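Local coordinates for protein precorrin-3 methylase (Rhodobacter capsulatus, PDB 3NUT) that probably transfers methyl groups from S-adenosyl-L-methionine to a precorrin intermediate on the pathway to cobalamin, and binds S-adenosyl-L-homocysteine, at residues Leu123-Ala128 with Val228-Asn233; Phe164-Tyr169 with Glu185-Glu190. All coordinates share one frame; numbering follows the deposited sequence.

Contact 1: Leu123-Ala128 with Val228-Asn233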
ATOM      1  N   LEU A 123       3.169  -2.294  -4.230  1.00 30.56           N
ATOM      2  CA  LEU A 123       4.122  -2.628  -3.185  1.00 30.29           C
ATOM      3  C   LEU A 123       4.717  -3.993  -3.439  1.00 29.77           C
ATOM      4  O   LEU A 123       5.839  -4.239  -3.045  1.00 29.33           O
ATOM      5  CB  LEU A 123       3.457  -2.566  -1.797  1.00 30.84           C
ATOM      6  CG  LEU A 123       3.053  -1.177  -1.251  1.00 31.05           C
ATOM      7  CD1 LEU A 123       2.637  -1.299   0.195  1.00 33.44           C
ATOM      8  CD2 LEU A 123       4.172  -0.159  -1.357  1.00 32.22           C
ATOM      9  N   ALA A 124       3.971  -4.881  -4.098  1.00 28.99           N
ATOM     10  CA  ALA A 124       4.558  -6.137  -4.495  1.00 29.74           C
ATOM     11  C   ALA A 124       5.600  -5.928  -5.633  1.00 30.36           C
ATOM     12  O   ALA A 124       6.658  -6.564  -5.625  1.00 30.45           O
ATOM     13  CB  ALA A 124       3.518  -7.157  -4.858  1.00 28.23           C
ATOM     14  N   ALA A 125       5.314  -5.024  -6.567  1.00 30.77           N
ATOM     15  CA  ALA A 125       6.290  -4.656  -7.619  1.00 31.85           C
ATOM     16  C   ALA A 125       7.490  -3.866  -7.077  1.00 32.29           C
ATOM     17  O   ALA A 125       8.658  -4.199  -7.367  1.00 33.53           O
ATOM     18  CB  ALA A 125       5.609  -3.881  -8.729  1.00 31.68           C
ATOM     19  N   ALA A 126       7.209  -2.828  -6.294  1.00 32.18           N
ATOM     20  CA  ALA A 126       8.233  -2.159  -5.484  1.00 32.30           C
ATOM     21  C   ALA A 126       9.156  -3.178  -4.824  1.00 32.43           C
ATOM     22  O   ALA A 126      10.382  -3.059  -4.907  1.00 32.54           O
ATOM     23  CB  ALA A 126       7.584  -1.301  -4.417  1.00 32.43           C
ATOM     24  N   ALA A 127       8.573  -4.184  -4.173  1.00 31.75           N
ATOM     25  CA  ALA A 127       9.394  -5.223  -3.552  1.00 31.78           C
ATOM     26  C   ALA A 127      10.313  -5.936  -4.589  1.00 32.01           C
ATOM     27  O   ALA A 127      11.491  -6.114  -4.346  1.00 31.55           O
ATOM     28  CB  ALA A 127       8.532  -6.219  -2.826  1.00 30.92           C
ATOM     29  N   ALA A 128       9.775  -6.323  -5.743  1.00 32.30           N
ATOM     30  CA  ALA A 128      10.570  -7.080  -6.709  1.00 32.81           C
ATOM     31  C   ALA A 128      11.677  -6.200  -7.274  1.00 33.76           C
ATOM     32  O   ALA A 128      12.752  -6.691  -7.591  1.00 33.87           O
ATOM     33  CB  ALA A 128       9.706  -7.627  -7.811  1.00 32.58           C
ATOM     34  N   VAL A 228       1.869  -2.803 -13.684  1.00 41.01           N
ATOM     35  CA  VAL A 228       1.766  -1.632 -12.857  1.00 39.27           C
ATOM     36  C   VAL A 228       3.044  -0.825 -13.125  1.00 38.67           C
ATOM     37  O   VAL A 228       4.144  -1.386 -13.227  1.00 39.02           O
ATOM     38  CB  VAL A 228       1.534  -1.994 -11.346  1.00 38.95           C
ATOM     39  CG1 VAL A 228       2.714  -2.749 -10.748  1.00 37.92           C
ATOM     40  CG2 VAL A 228       1.242  -0.746 -10.520  1.00 38.53           C
ATOM     41  N   VAL A 229       2.895   0.480 -13.261  1.00 37.52           N
ATOM     42  CA  VAL A 229       3.997   1.321 -13.708  1.00 36.48           C
ATOM     43  C   VAL A 229       4.442   2.221 -12.560  1.00 36.49           C
ATOM     44  O   VAL A 229       3.647   2.998 -12.000  1.00 36.29           O
ATOM     45  CB  VAL A 229       3.600   2.160 -14.968  1.00 36.75           C
ATOM     46  CG1 VAL A 229       4.757   3.075 -15.425  1.00 35.76           C
ATOM     47  CG2 VAL A 229       3.113   1.256 -16.107  1.00 34.50           C
ATOM     48  N   LEU A 230       5.712   2.097 -12.201  1.00 36.51           N
ATOM     49  CA  LEU A 230       6.267   2.876 -11.120  1.00 37.65           C
ATOM     50  C   LEU A 230       7.106   4.007 -11.685  1.00 38.45           C
ATOM     51  O   LEU A 230       7.918   3.809 -12.580  1.00 39.27           O
ATOM     52  CB  LEU A 230       7.100   2.012 -10.170  1.00 37.31           C
ATOM     53  CG  LEU A 230       6.459   0.737  -9.605  1.00 37.87           C
ATOM     54  CD1 LEU A 230       7.489  -0.061  -8.823  1.00 36.70           C
ATOM     55  CD2 LEU A 230       5.221   1.005  -8.748  1.00 36.03           C
ATOM     56  N   VAL A 231       6.869   5.198 -11.163  1.00 39.01           N
ATOM     57  CA  VAL A 231       7.610   6.371 -11.529  1.00 39.51           C
ATOM     58  C   VAL A 231       8.361   6.821 -10.285  1.00 39.91           C
ATOM     59  O   VAL A 231       7.751   7.031  -9.243  1.00 39.25           O
ATOM     60  CB  VAL A 231       6.663   7.500 -11.997  1.00 39.78           C
ATOM     61  CG1 VAL A 231       7.466   8.609 -12.662  1.00 39.34           C
ATOM     62  CG2 VAL A 231       5.630   6.962 -12.963  1.00 39.70           C
ATOM     63  N   GLY A 232       9.681   6.969 -10.391  1.00 40.29           N
ATOM     64  CA  GLY A 232      10.474   7.432  -9.258  1.00 41.66           C
ATOM     65  C   GLY A 232      10.247   8.887  -8.869  1.00 42.47           C
ATOM     66  O   GLY A 232       9.475   9.599  -9.527  1.00 42.81           O
ATOM     67  N   ASN A 233      10.876   9.305  -7.767  1.00 43.53           N
ATOM     68  CA  ASN A 233      11.117  10.723  -7.476  1.00 44.80           C
ATOM     69  C   ASN A 233      12.188  11.196  -8.484  1.00 45.14           C
ATOM     70  O   ASN A 233      12.727  10.398  -9.267  1.00 44.97           O
ATOM     71  CB  ASN A 233      11.718  10.910  -6.067  1.00 44.81           C
ATOM     72  CG  ASN A 233      10.763  10.547  -4.944  1.00 47.41           C
ATOM     73  OD1 ASN A 233       9.904  11.343  -4.539  1.00 51.04           O
ATOM     74  ND2 ASN A 233      10.940   9.357  -4.393  1.00 48.47           N
TER
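Ala125 and Ala126 of helix 121-129 rest on Val228 and Leu230 of strand 227-231. This is alpha/beta packing in the tetrapyrrole methylase fold: the helix lies on one face of a mixed five-stranded sheet. The short axes of the two segments come within 9.2 Å and cross at -63°.

The side-chain packing is wholly apolar. Ala125 points its CB at the strand and meets Val228 CG1 at 3.7 Å. Val228 sets CG1 between its backbone N and carbonyl carbon (chi1 64°), and this is the branch that touches the helix. The same methyl of Ala125 lies 4.3 Å from Leu230 CD1. It also packs on Ala200 of the neighbouring strand 196-201.

No hydrogen bond joins the two segments. Strand 227-231 is held in the sheet by backbone bonds to strand 196-201: Val228 with Ala200, Leu230 with Leu198. Val228 also touches the bound S-adenosyl-L-homocysteine, so the contact borders the pocket of that ligand.

Leu230 also meets the helix backbone. It reaches the helix at Ala126, with Leu230 CD1 3.8 Å from Ala126 N and 4.0 Å from Ala126 CA.

Contact 2: Phe164-Tyr169 with Glu185-Glu190. With SAH (S-adenosyl-L-homocysteine), chain E.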
ATOM      1  N   PHE A 164       6.441  13.688  -5.937  1.00 42.23           N
ATOM      2  CA  PHE A 164       5.982  12.376  -5.479  1.00 40.48           C
ATOM      3  C   PHE A 164       6.467  11.298  -6.444  1.00 39.70           C
ATOM      4  O   PHE A 164       6.383  11.464  -7.667  1.00 39.26           O
ATOM      5  CB  PHE A 164       4.454  12.334  -5.502  1.00 41.00           C
ATOM      6  CG  PHE A 164       3.799  13.046  -4.360  1.00 40.06           C
ATOM      7  CD1 PHE A 164       3.606  12.409  -3.155  1.00 38.45           C
ATOM      8  CD2 PHE A 164       3.357  14.346  -4.505  1.00 40.88           C
ATOM      9  CE1 PHE A 164       2.979  13.064  -2.090  1.00 40.49           C
ATOM     10  CE2 PHE A 164       2.740  15.012  -3.442  1.00 41.11           C
ATOM     11  CZ  PHE A 164       2.555  14.364  -2.229  1.00 39.58           C
ATOM     12  N   ALA A 165       6.926  10.178  -5.905  1.00 38.49           N
ATOM     13  CA  ALA A 165       7.096   9.000  -6.729  1.00 38.20           C
ATOM     14  C   ALA A 165       5.672   8.545  -7.048  1.00 37.54           C
ATOM     15  O   ALA A 165       4.724   8.967  -6.373  1.00 38.07           O
ATOM     16  CB  ALA A 165       7.908   7.906  -5.982  1.00 37.68           C
ATOM     17  N   MET A 166       5.487   7.739  -8.082  1.00 37.19           N
ATOM     18  CA  MET A 166       4.109   7.344  -8.437  1.00 37.43           C
ATOM     19  C   MET A 166       3.942   5.911  -8.906  1.00 37.28           C
ATOM     20  O   MET A 166       4.862   5.301  -9.497  1.00 37.50           O
ATOM     21  CB  MET A 166       3.506   8.245  -9.516  1.00 37.49           C
ATOM     22  CG  MET A 166       4.141   9.596  -9.716  1.00 38.12           C
ATOM     23  SD  MET A 166       3.436  10.300 -11.211  1.00 41.46           S
ATOM     24  CE  MET A 166       4.362  11.827 -11.334  1.00 43.49           C
ATOM     25  N   ALA A 167       2.744   5.395  -8.693  1.00 36.21           N
ATOM     26  CA  ALA A 167       2.379   4.120  -9.245  1.00 36.64           C
ATOM     27  C   ALA A 167       1.078   4.205 -10.030  1.00 36.86           C
ATOM     28  O   ALA A 167       0.086   4.777  -9.569  1.00 36.99           O
ATOM     29  CB  ALA A 167       2.279   3.075  -8.149  1.00 36.36           C
ATOM     30  N   PHE A 168       1.088   3.605 -11.214  1.00 37.87           N
ATOM     31  CA  PHE A 168      -0.073   3.605 -12.110  1.00 38.72           C
ATOM     32  C   PHE A 168      -0.789   2.265 -12.142  1.00 38.82           C
ATOM     33  O   PHE A 168      -0.200   1.259 -12.502  1.00 38.35           O
ATOM     34  CB  PHE A 168       0.342   4.008 -13.540  1.00 39.05           C
ATOM     35  CG  PHE A 168       0.957   5.386 -13.627  1.00 40.08           C
ATOM     36  CD1 PHE A 168       0.438   6.445 -12.866  1.00 40.58           C
ATOM     37  CD2 PHE A 168       2.047   5.628 -14.465  1.00 39.40           C
ATOM     38  CE1 PHE A 168       0.996   7.716 -12.938  1.00 41.87           C
ATOM     39  CE2 PHE A 168       2.616   6.914 -14.554  1.00 40.71           C
ATOM     40  CZ  PHE A 168       2.096   7.951 -13.784  1.00 42.40           C
ATOM     41  N   TYR A 169      -2.062   2.273 -11.751  1.00 39.90           N
ATOM     42  CA  TYR A 169      -2.915   1.101 -11.855  1.00 41.19           C
ATOM     43  C   TYR A 169      -3.755   1.215 -13.130  1.00 42.35           C
ATOM     44  O   TYR A 169      -4.287   2.289 -13.450  1.00 42.60           O
ATOM     45  CB  TYR A 169      -3.809   0.961 -10.611  1.00 41.02           C
ATOM     46  CG  TYR A 169      -3.118   0.442  -9.341  1.00 41.19           C
ATOM     47  CD1 TYR A 169      -3.421  -0.816  -8.821  1.00 40.14           C
ATOM     48  CD2 TYR A 169      -2.176   1.218  -8.660  1.00 39.53           C
ATOM     49  CE1 TYR A 169      -2.793  -1.295  -7.657  1.00 41.43           C
ATOM     50  CE2 TYR A 169      -1.546   0.755  -7.513  1.00 40.82           C
ATOM     51  CZ  TYR A 169      -1.858  -0.502  -6.997  1.00 41.81           C
ATOM     52  OH  TYR A 169      -1.213  -0.958  -5.840  1.00 40.99           O
ATOM     53  N   GLU A 185       3.332  11.853 -22.123  1.00 58.05           N
ATOM     54  CA  GLU A 185       3.540  13.195 -22.657  1.00 58.74           C
ATOM     55  C   GLU A 185       3.536  14.174 -21.498  1.00 58.43           C
ATOM     56  O   GLU A 185       4.480  14.958 -21.344  1.00 58.14           O
ATOM     57  CB  GLU A 185       2.459  13.562 -23.705  1.00 59.14           C
ATOM     58  CG  GLU A 185       2.771  14.811 -24.566  1.00 61.16           C
ATOM     59  CD  GLU A 185       1.535  15.411 -25.254  1.00 63.71           C
ATOM     60  OE1 GLU A 185       1.574  15.598 -26.492  1.00 64.36           O
ATOM     61  OE2 GLU A 185       0.523  15.699 -24.566  1.00 65.56           O
ATOM     62  N   ILE A 186       2.487  14.118 -20.678  1.00 58.24           N
ATOM     63  CA  ILE A 186       2.427  14.943 -19.473  1.00 58.38           C
ATOM     64  C   ILE A 186       3.705  14.758 -18.643  1.00 58.62           C
ATOM     65  O   ILE A 186       4.256  15.717 -18.103  1.00 59.05           O
ATOM     66  CB  ILE A 186       1.214  14.605 -18.571  1.00 58.29           C
ATOM     67  CG1 ILE A 186      -0.061  14.327 -19.384  1.00 57.91           C
ATOM     68  CG2 ILE A 186       1.011  15.701 -17.510  1.00 58.87           C
ATOM     69  CD1 ILE A 186      -0.944  15.517 -19.629  1.00 56.63           C
ATOM     70  N   LEU A 187       4.174  13.518 -18.547  1.00 58.75           N
ATOM     71  CA  LEU A 187       5.322  13.212 -17.706  1.00 58.76           C
ATOM     72  C   LEU A 187       6.598  13.823 -18.260  1.00 58.73           C
ATOM     73  O   LEU A 187       7.349  14.484 -17.528  1.00 58.87           O
ATOM     74  CB  LEU A 187       5.477  11.701 -17.504  1.00 58.92           C
ATOM     75  CG  LEU A 187       4.685  11.021 -16.383  1.00 59.03           C
ATOM     76  CD1 LEU A 187       5.139   9.568 -16.281  1.00 59.22           C
ATOM     77  CD2 LEU A 187       4.863  11.742 -15.041  1.00 58.97           C
ATOM     78  N   ARG A 188       6.845  13.604 -19.550  1.00 58.62           N
ATOM     79  CA  ARG A 188       7.889  14.351 -20.246  1.00 58.46           C
ATOM     80  C   ARG A 188       7.716  15.870 -20.038  1.00 58.59           C
ATOM     81  O   ARG A 188       8.700  16.566 -19.790  1.00 58.63           O
ATOM     82  CB  ARG A 188       7.948  13.982 -21.721  1.00 58.11           C
ATOM     83  CG  ARG A 188       8.409  12.553 -21.943  1.00 58.01           C
ATOM     84  CD  ARG A 188       8.475  12.200 -23.412  1.00 57.93           C
ATOM     85  NE  ARG A 188       7.226  12.494 -24.128  1.00 58.92           N
ATOM     86  CZ  ARG A 188       6.478  11.592 -24.758  1.00 57.37           C
ATOM     87  NH1 ARG A 188       6.825  10.308 -24.778  1.00 56.02           N
ATOM     88  NH2 ARG A 188       5.374  11.984 -25.372  1.00 57.97           N
ATOM     89  N   GLU A 189       6.477  16.373 -20.072  1.00 58.69           N
ATOM     90  CA  GLU A 189       6.247  17.804 -19.863  1.00 58.57           C
ATOM     91  C   GLU A 189       6.750  18.284 -18.521  1.00 58.41           C
ATOM     92  O   GLU A 189       7.418  19.306 -18.452  1.00 58.97           O
ATOM     93  CB  GLU A 189       4.786  18.195 -20.083  1.00 58.79           C
ATOM     94  CG  GLU A 189       4.431  18.303 -21.564  1.00 60.36           C
ATOM     95  CD  GLU A 189       3.046  18.878 -21.833  1.00 61.55           C
ATOM     96  OE1 GLU A 189       2.452  19.483 -20.922  1.00 63.23           O
ATOM     97  OE2 GLU A 189       2.559  18.735 -22.974  1.00 61.95           O
ATOM     98  N   GLU A 190       6.473  17.530 -17.463  1.00 58.35           N
ATOM     99  CA  GLU A 190       6.692  18.020 -16.092  1.00 58.03           C
ATOM    100  C   GLU A 190       7.953  17.507 -15.381  1.00 58.47           C
ATOM    101  O   GLU A 190       8.276  17.967 -14.287  1.00 58.30           O
ATOM    102  CB  GLU A 190       5.455  17.727 -15.239  1.00 57.71           C
ATOM    103  CG  GLU A 190       4.211  18.477 -15.660  1.00 56.10           C
ATOM    104  CD  GLU A 190       4.049  19.802 -14.950  1.00 54.77           C
ATOM    105  OE1 GLU A 190       4.728  20.034 -13.925  1.00 53.92           O
ATOM    106  OE2 GLU A 190       3.221  20.616 -15.404  1.00 55.05           O
TER
HETATM  107  N   SAH E1501      -7.101  -3.944  -5.736  1.00 37.11           N
HETATM  108  CA  SAH E1501      -5.980  -4.100  -6.713  1.00 37.66           C
HETATM  109  CB  SAH E1501      -6.061  -3.032  -7.815  1.00 38.01           C
HETATM  110  CG  SAH E1501      -7.178  -3.343  -8.813  1.00 41.03           C
HETATM  111  SD  SAH E1501      -6.973  -2.523 -10.378  1.00 46.62           S
HETATM  112  C   SAH E1501      -4.740  -3.931  -5.915  1.00 37.20           C
HETATM  113  O   SAH E1501      -4.921  -3.506  -4.782  1.00 37.07           O
HETATM  114  OXT SAH E1501      -3.586  -4.184  -6.315  1.00 36.04           O
HETATM  115  C5' SAH E1501      -6.116  -3.754 -11.335  1.00 45.29           C
HETATM  116  C4' SAH E1501      -4.741  -3.237 -11.806  1.00 44.43           C
HETATM  117  O4' SAH E1501      -3.777  -3.448 -10.766  1.00 43.89           O
HETATM  118  C3' SAH E1501      -4.140  -3.910 -13.049  1.00 43.67           C
HETATM  119  O3' SAH E1501      -4.472  -3.269 -14.288  1.00 46.00           O
HETATM  120  C2' SAH E1501      -2.649  -3.779 -12.823  1.00 42.87           C
HETATM  121  O2' SAH E1501      -2.167  -2.462 -13.164  1.00 41.92           O
HETATM  122  C1' SAH E1501      -2.535  -3.909 -11.317  1.00 41.15           C
HETATM  123  N9  SAH E1501      -2.237  -5.302 -10.908  1.00 38.13           N
HETATM  124  C8  SAH E1501      -3.046  -6.144 -10.232  1.00 37.86           C
HETATM  125  N7  SAH E1501      -2.412  -7.338 -10.021  1.00 38.37           N
HETATM  126  C5  SAH E1501      -1.172  -7.271 -10.566  1.00 35.89           C
HETATM  127  C6  SAH E1501       0.025  -8.158 -10.703  1.00 38.11           C
HETATM  128  N6  SAH E1501       0.048  -9.422 -10.207  1.00 38.31           N
HETATM  129  N1  SAH E1501       1.114  -7.680 -11.356  1.00 36.38           N
HETATM  130  C2  SAH E1501       1.129  -6.431 -11.867  1.00 36.43           C
HETATM  131  N3  SAH E1501       0.080  -5.580 -11.777  1.00 36.76           N
HETATM  132  C4  SAH E1501      -1.075  -5.931 -11.155  1.00 36.77           C
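The Phe168 ring is met at its edge by Leu187, whose CD1 lies near the ring plane and 4.0 Å from Phe168 CE2. This is a beta-alpha unit of the tetrapyrrole methylase fold: strand 165-169 leads to helix 179-190, which packs over one face of its sheet. The Tyr169 ring also has a partner at its edge, the carboxylate oxygen OXT of S-adenosyl-L-homocysteine. That oxygen is in the ring plane, 3.3 Å from Tyr169 CE1. The Tyr169 ring packs edge-to-face with Phe92 as well.

Side chains alternate along the strand: Met166 and Phe168 point toward the helix, whereas Tyr169 serves the S-adenosyl-L-homocysteine pocket.

Tyr169 has CG anti to its carbonyl carbon (chi1 -76°), which places the ring beside the ligand. Tyr169 CD1 comes within 3.3 Å of the ligand atom O4' and 3.6 Å of the ligand's CB. The hydroxyl is hydrogen-bonded to Met122 N. A leucine here would probably leave Met122 N without this partner and open a gap beside the ligand's OXT, where CE1 had been.

Toward the helix, Leu187 is the shared partner of Met166 and Phe168. It uses one methyl for each, and no hydrogen bond crosses. Farther along the helix, Glu189 and Glu190 form salt bridges with Arg157 of helix 149-161. Met166 runs out straight from CG and lies alongside Leu187, the two side chains pointing opposite ways, with Met166 CE 3.7 Å from Leu187 CD2.

Both contacts are buried, and they pack helices on opposite faces of the same mixed sheet. Strands 227-231 and 165-169 are antiparallel neighbours there. Probable backbone hydrogen bonds join them, from Val231 N to Met166 O (2.6 Å) and from Phe168 N to Val229 O (2.7 Å). Contact 1 lies nearer the centre of the chain, about 12 Å from it between centres, against 18 Å for contact 2. It sets helix alanines against a valine and a leucine, and the leucine also reaches the backbone. Contact 2 uses longer side chains and an aromatic ring, and its helix carries exposed charged residues. Each strand supplies a residue to the S-adenosyl-L-homocysteine pocket, Val228 and Tyr169.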